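Chitin-binding type-4 domain-containing protein (Photorhabdus laumondii subsp. laumondii, PDB 6T5Z) is a copper-dependent lytic polysaccharide monooxygenase of family AA10 that probably cleaves chitin chains by oxidation. Local coordinates at residues 2-7 against 163-168; 102-107 against 147-152. All coordinates share one frame; numbering follows the deposited sequence.

Contact 1 (2-7 against 163-168); sequences GYIDSP and FYQVID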
loop_
_atom_site.group_PDB
_atom_site.type_symbol
_atom_site.label_atom_id
_atom_site.label_comp_id
_atom_site.label_asym_id
_atom_site.label_seq_id
_atom_site.Cartn_x
_atom_site.Cartn_y
_atom_site.Cartn_z
ATOM N N GLY A 2 5.683 -7.203 7.073
ATOM C CA GLY A 2 5.585 -5.848 7.600
ATOM C C GLY A 2 4.405 -5.107 7.012
ATOM O O GLY A 2 3.741 -5.579 6.085
ATOM N N TYR A 3 4.153 -3.918 7.562
ATOM C CA TYR A 3 3.033 -3.105 7.112
ATOM C C TYR A 3 3.370 -1.635 7.313
ATOM O O TYR A 3 4.303 -1.285 8.042
ATOM C CB TYR A 3 1.745 -3.484 7.862
ATOM C CG TYR A 3 1.888 -3.343 9.355
ATOM C CD1 TYR A 3 1.656 -2.126 9.975
ATOM C CD2 TYR A 3 2.266 -4.425 10.149
ATOM C CE1 TYR A 3 1.793 -1.978 11.341
ATOM C CE2 TYR A 3 2.399 -4.285 11.525
ATOM C CZ TYR A 3 2.162 -3.055 12.106
ATOM O OH TYR A 3 2.294 -2.894 13.472
ATOM N N ILE A 4 2.601 -0.771 6.654
ATOM C CA ILE A 4 2.758 0.675 6.760
ATOM C C ILE A 4 1.779 1.200 7.802
ATOM O O ILE A 4 0.562 0.981 7.684
ATOM C CB ILE A 4 2.524 1.357 5.406
ATOM C CG1 ILE A 4 3.576 0.871 4.402
ATOM C CG2 ILE A 4 2.549 2.881 5.575
ATOM C CD1 ILE A 4 3.390 1.450 2.992
ATOM N N ASP A 5 2.298 1.898 8.819
ATOM C CA ASP A 5 1.438 2.484 9.846
ATOM C C ASP A 5 1.435 4.011 9.837
ATOM O O ASP A 5 0.803 4.623 10.707
ATOM C CB ASP A 5 1.797 1.954 11.241
ATOM C CG ASP A 5 3.182 2.345 11.710
ATOM O OD1 ASP A 5 3.465 2.074 12.899
ATOM O OD2 ASP A 5 3.988 2.879 10.925
ATOM N N SER A 6 2.083 4.643 8.864
ATOM C CA SER A 6 2.021 6.102 8.739
ATOM C C SER A 6 2.370 6.513 7.311
ATOM O O SER A 6 3.483 6.266 6.866
ATOM C CB SER A 6 2.966 6.783 9.725
ATOM O OG SER A 6 2.913 8.202 9.576
ATOM N N PRO A 7 1.417 7.092 6.558
ATOM C CA PRO A 7 -0.028 7.179 6.824
ATOM C C PRO A 7 -0.556 5.766 6.979
ATOM O O PRO A 7 -0.087 4.884 6.238
ATOM C CB PRO A 7 -0.596 7.871 5.578
ATOM C CG PRO A 7 0.502 7.813 4.543
ATOM C CD PRO A 7 1.795 7.665 5.254
ATOM N N PHE A 163 5.727 -7.429 -0.427
ATOM C CA PHE A 163 4.582 -7.144 0.437
ATOM C C PHE A 163 3.825 -5.933 -0.086
ATOM O O PHE A 163 4.434 -4.938 -0.491
ATOM C CB PHE A 163 5.031 -6.929 1.882
ATOM C CG PHE A 163 5.501 -8.196 2.538
ATOM C CD1 PHE A 163 6.791 -8.666 2.319
ATOM C CD2 PHE A 163 4.630 -8.965 3.296
ATOM C CE1 PHE A 163 7.217 -9.856 2.890
ATOM C CE2 PHE A 163 5.054 -10.159 3.872
ATOM C CZ PHE A 163 6.341 -10.605 3.663
ATOM N N TYR A 164 2.487 -6.015 -0.069
ATOM C CA TYR A 164 1.644 -5.047 -0.775
ATOM C C TYR A 164 0.741 -4.327 0.215
ATOM O O TYR A 164 -0.043 -4.969 0.926
ATOM C CB TYR A 164 0.828 -5.744 -1.863
ATOM C CG TYR A 164 1.665 -6.181 -3.053
ATOM C CD1 TYR A 164 2.316 -7.416 -3.065
ATOM C CD2 TYR A 164 1.815 -5.346 -4.159
ATOM C CE1 TYR A 164 3.091 -7.816 -4.164
ATOM C CE2 TYR A 164 2.581 -5.731 -5.254
ATOM C CZ TYR A 164 3.216 -6.963 -5.248
ATOM O OH TYR A 164 3.960 -7.341 -6.341
ATOM N N GLN A 165 0.832 -2.993 0.252
ATOM C CA GLN A 165 0.101 -2.185 1.232
ATOM C C GLN A 165 -0.608 -1.016 0.552
ATOM O O GLN A 165 0.020 0.014 0.295
ATOM C CB GLN A 165 1.054 -1.678 2.314
ATOM C CG GLN A 165 1.562 -2.782 3.249
ATOM C CD GLN A 165 0.636 -3.016 4.438
ATOM O OE1 GLN A 165 0.387 -2.109 5.228
ATOM N NE2 GLN A 165 0.144 -4.241 4.576
ATOM N N VAL A 166 -1.937 -1.146 0.310
ATOM C CA VAL A 166 -2.721 -0.004 -0.161
ATOM C C VAL A 166 -3.059 0.905 1.018
ATOM O O VAL A 166 -3.254 0.452 2.159
ATOM C CB VAL A 166 -3.992 -0.463 -0.913
ATOM C CG1 VAL A 166 -3.632 -1.288 -2.150
ATOM C CG2 VAL A 166 -4.928 -1.272 0.001
ATOM N N ILE A 167 -3.099 2.209 0.731
ATOM C CA ILE A 167 -3.366 3.275 1.698
ATOM C C ILE A 167 -4.454 4.170 1.118
ATOM O O ILE A 167 -4.334 4.646 -0.017
ATOM C CB ILE A 167 -2.099 4.112 1.996
ATOM C CG1 ILE A 167 -0.921 3.218 2.370
ATOM C CG2 ILE A 167 -2.360 5.121 3.121
ATOM C CD1 ILE A 167 0.438 3.945 2.395
ATOM N N ASP A 168 -5.502 4.425 1.895
ATOM C CA ASP A 168 -6.565 5.327 1.474
ATOM C C ASP A 168 -6.280 6.729 1.986
ATOM O O ASP A 168 -6.006 6.916 3.176
ATOM C CB ASP A 168 -7.918 4.848 1.997
ATOM C CG ASP A 168 -8.276 3.487 1.468
ATOM O OD1 ASP A 168 -8.085 2.495 2.202
ATOM O OD2 ASP A 168 -8.727 3.420 0.305
#
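Gln165 reaches across from strand 163-168 and lays its amide against the backbone of Tyr3 and Ile4. Bent at chi2 (-88°), its chain sets the carboxamide lengthwise against strand 2-6, OE1 toward Ile4 and NE2 toward Gly2, and OE1 accepts the backbone N of Ile4 at 3.0 Å. The N-H points almost straight at OE1 (167°), yet the donor sits above the carbonyl plane, 47° out of it. Ile4 runs the other way, sliding past Gln165 until its CD1 is 4.0 Å from Gln165 CB. That methyl also meets CD1 of Ile167, at 3.9 Å, the two isoleucines crossing at about a right angle. Ile167 turns its second branch, CG2, to the ring of Pro7, 4.1 Å from Pro7 CB. The strand axes, nearly parallel in direction, come no closer than 7.3 Å, a spacing bridged by side chains, as expected between the two sheets of the immunoglobulin-like LPMO core. At the copper end, Gly2 N stands 4.3 Å from CD2 of Phe163, whose ring packs near the metal ligands His1 and His90. Ser9 OG also hydrogen-bonds Gln165 OE1, and NE2 has a weak hydrogen bond to Pro32 O, which together would hold the amide's rotation within a largely apolar interface.

Contact 2 (102-107 against 147-152); sequences LGWDPN and YHVILG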
loop_
_atom_site.group_PDB
_atom_site.type_symbol
_atom_site.label_atom_id
_atom_site.label_comp_id
_atom_site.label_asym_id
_atom_site.label_seq_id
_atom_site.Cartn_x
_atom_site.Cartn_y
_atom_site.Cartn_z
ATOM N N LEU A 102 -5.096 10.278 -11.855
ATOM C CA LEU A 102 -6.077 11.348 -11.877
ATOM C C LEU A 102 -7.247 10.906 -12.740
ATOM O O LEU A 102 -7.059 10.465 -13.880
ATOM C CB LEU A 102 -5.457 12.638 -12.416
ATOM C CG LEU A 102 -4.314 13.231 -11.592
ATOM C CD1 LEU A 102 -3.748 14.460 -12.299
ATOM C CD2 LEU A 102 -4.757 13.570 -10.183
ATOM N N GLY A 103 -8.446 10.972 -12.184
ATOM C CA GLY A 103 -9.605 10.487 -12.894
ATOM C C GLY A 103 -9.899 9.013 -12.736
ATOM O O GLY A 103 -10.769 8.500 -13.450
ATOM N N TRP A 104 -9.229 8.315 -11.817
ATOM C CA TRP A 104 -9.629 6.945 -11.520
ATOM C C TRP A 104 -11.050 6.924 -10.949
ATOM O O TRP A 104 -11.620 7.951 -10.589
ATOM C CB TRP A 104 -8.644 6.290 -10.547
ATOM C CG TRP A 104 -8.783 6.715 -9.095
ATOM C CD1 TRP A 104 -8.570 7.963 -8.573
ATOM C CD2 TRP A 104 -9.168 5.881 -7.991
ATOM N NE1 TRP A 104 -8.789 7.950 -7.214
ATOM C CE2 TRP A 104 -9.152 6.683 -6.834
ATOM C CE3 TRP A 104 -9.510 4.529 -7.873
ATOM C CZ2 TRP A 104 -9.475 6.178 -5.576
ATOM C CZ3 TRP A 104 -9.825 4.027 -6.629
ATOM C CH2 TRP A 104 -9.808 4.849 -5.496
ATOM N N ASP A 105 -11.620 5.722 -10.874
ATOM C CA ASP A 105 -13.003 5.553 -10.439
ATOM C C ASP A 105 -13.022 4.916 -9.057
ATOM O O ASP A 105 -12.775 3.709 -8.925
ATOM C CB ASP A 105 -13.779 4.696 -11.441
ATOM C CG ASP A 105 -15.272 4.680 -11.170
ATOM O OD1 ASP A 105 -15.681 4.942 -10.023
ATOM O OD2 ASP A 105 -16.042 4.396 -12.111
ATOM N N PRO A 106 -13.328 5.677 -8.004
ATOM C CA PRO A 106 -13.271 5.134 -6.638
ATOM C C PRO A 106 -14.348 4.113 -6.330
ATOM O O PRO A 106 -14.352 3.552 -5.230
ATOM C CB PRO A 106 -13.441 6.387 -5.768
ATOM C CG PRO A 106 -14.187 7.340 -6.642
ATOM C CD PRO A 106 -13.678 7.107 -8.026
ATOM N N ASN A 107 -15.268 3.863 -7.256
ATOM C CA ASN A 107 -16.338 2.897 -7.072
ATOM C C ASN A 107 -16.169 1.670 -7.960
ATOM O O ASN A 107 -17.129 0.920 -8.162
ATOM C CB ASN A 107 -17.683 3.576 -7.334
ATOM C CG ASN A 107 -18.014 4.618 -6.283
ATOM O OD1 ASN A 107 -18.081 4.304 -5.091
ATOM N ND2 ASN A 107 -18.214 5.868 -6.713
ATOM N N TYR A 147 -9.768 11.936 -3.169
ATOM C CA TYR A 147 -9.582 10.569 -2.704
ATOM C C TYR A 147 -8.688 9.812 -3.679
ATOM O O TYR A 147 -9.014 9.695 -4.863
ATOM C CB TYR A 147 -10.932 9.867 -2.547
ATOM C CG TYR A 147 -10.865 8.383 -2.175
ATOM C CD1 TYR A 147 -9.828 7.862 -1.403
ATOM C CD2 TYR A 147 -11.857 7.506 -2.612
ATOM C CE1 TYR A 147 -9.787 6.495 -1.081
ATOM C CE2 TYR A 147 -11.826 6.162 -2.299
ATOM C CZ TYR A 147 -10.792 5.664 -1.532
ATOM O OH TYR A 147 -10.796 4.321 -1.228
ATOM N N HIS A 148 -7.576 9.286 -3.167
ATOM C CA HIS A 148 -6.634 8.491 -3.942
ATOM C C HIS A 148 -6.118 7.346 -3.090
ATOM O O HIS A 148 -6.065 7.447 -1.861
ATOM C CB HIS A 148 -5.458 9.343 -4.427
ATOM C CG HIS A 148 -5.831 10.264 -5.532
ATOM N ND1 HIS A 148 -6.014 9.819 -6.821
ATOM C CD2 HIS A 148 -6.107 11.590 -5.541
ATOM C CE1 HIS A 148 -6.363 10.838 -7.586
ATOM N NE2 HIS A 148 -6.428 11.924 -6.834
ATOM N N VAL A 149 -5.719 6.265 -3.757
ATOM C CA VAL A 149 -5.147 5.098 -3.099
ATOM C C VAL A 149 -3.680 5.024 -3.480
ATOM O O VAL A 149 -3.334 5.137 -4.661
ATOM C CB VAL A 149 -5.881 3.805 -3.481
ATOM C CG1 VAL A 149 -5.147 2.590 -2.918
ATOM C CG2 VAL A 149 -7.322 3.858 -2.984
ATOM N N ILE A 150 -2.826 4.847 -2.480
ATOM C CA ILE A 150 -1.394 4.692 -2.677
ATOM C C ILE A 150 -1.068 3.227 -2.430
ATOM O O ILE A 150 -1.542 2.642 -1.449
ATOM C CB ILE A 150 -0.604 5.622 -1.733
ATOM C CG1 ILE A 150 -0.827 7.079 -2.150
ATOM C CG2 ILE A 150 0.888 5.227 -1.697
ATOM C CD1 ILE A 150 -0.316 8.145 -1.196
ATOM N N LEU A 151 -0.296 2.621 -3.336
ATOM C CA LEU A 151 0.163 1.245 -3.182
ATOM C C LEU A 151 1.635 1.247 -2.792
ATOM O O LEU A 151 2.502 1.619 -3.591
ATOM C CB LEU A 151 -0.050 0.430 -4.458
ATOM C CG LEU A 151 0.516 -0.996 -4.419
ATOM C CD1 LEU A 151 -0.216 -1.862 -3.377
ATOM C CD2 LEU A 151 0.466 -1.674 -5.782
ATOM N N GLY A 152 1.919 0.820 -1.561
ATOM C CA GLY A 152 3.287 0.631 -1.126
ATOM C C GLY A 152 3.718 -0.789 -1.423
ATOM O O GLY A 152 2.965 -1.735 -1.185
#
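Trp104 points its indole from the loop 102-107 into the corner where Tyr147 leads into strand 148-152. From CB the ring leaves with CG between the backbone N and the carbonyl carbon (chi1 77°), which sends it toward the strand, and chi2 (-65°) turns the NE1 edge to the backbone O of Tyr147. CD1 comes first, 3.6 Å from ND1 of His148. Next, NE1 donates to the backbone O of Tyr147 at 2.9 Å, with an N-H...O angle of 153°; the acceptor lies close to the indole plane. The His148 ring slides past in the opposite direction, oblique to the pyrrole ring, while its ND1 is hydrogen-bonded to Thr100 OG1.

Farther out, CZ2 stands 4.0 Å above the Tyr147 ring, over its centre. This is an edge-to-face (T-shaped) pair, the edge of the indole's six-membered ring toward the tyrosine face. Trp104, Tyr147 and His148 thus make an aromatic cluster that attaches the long loop between strands 92-99 and 121-126 to the start of strand 148-156, an inner strand of the mixed sheet in the beta-sandwich, away from the copper site. At the tip, CH2 meets CG2 of Val149 at 3.7 Å, crossing it at about a right angle.

Pro106 adds to the same patch: its CB is 3.7 Å from CD2 of Tyr147, whose hydroxyl hydrogen-bonds Asp168. Just beyond, Asp105 OD1 accepts the backbone N of Asn107 at 3.0 Å, forming an Asx turn. Leu102, more exposed, extends CD2 to 4.1 Å from NE2 of His148.

From the N terminus the chain enters strand 2-6, which begins beside the copper ligand His1 and edges the three-stranded antiparallel sheet. Contact 1 closes only when strand 161-172 returns, across 155 intervening residues, and so ties that sheet to the mixed one. Contact 2 is nested within this long loop: 102-107, after strand 92-99, waits 39 residues for the start of strand 148-156. The two contacts, with centres 15 Å apart, meet where strands 148-156 and 161-172 pair antiparallel. There Ile167 N lies 2.7 Å from Ile150 O, a probable hydrogen bond, while Val149 CG2 packs against Asp168 OD2. Through this pairing the surface loop connects to the interior between the sheets.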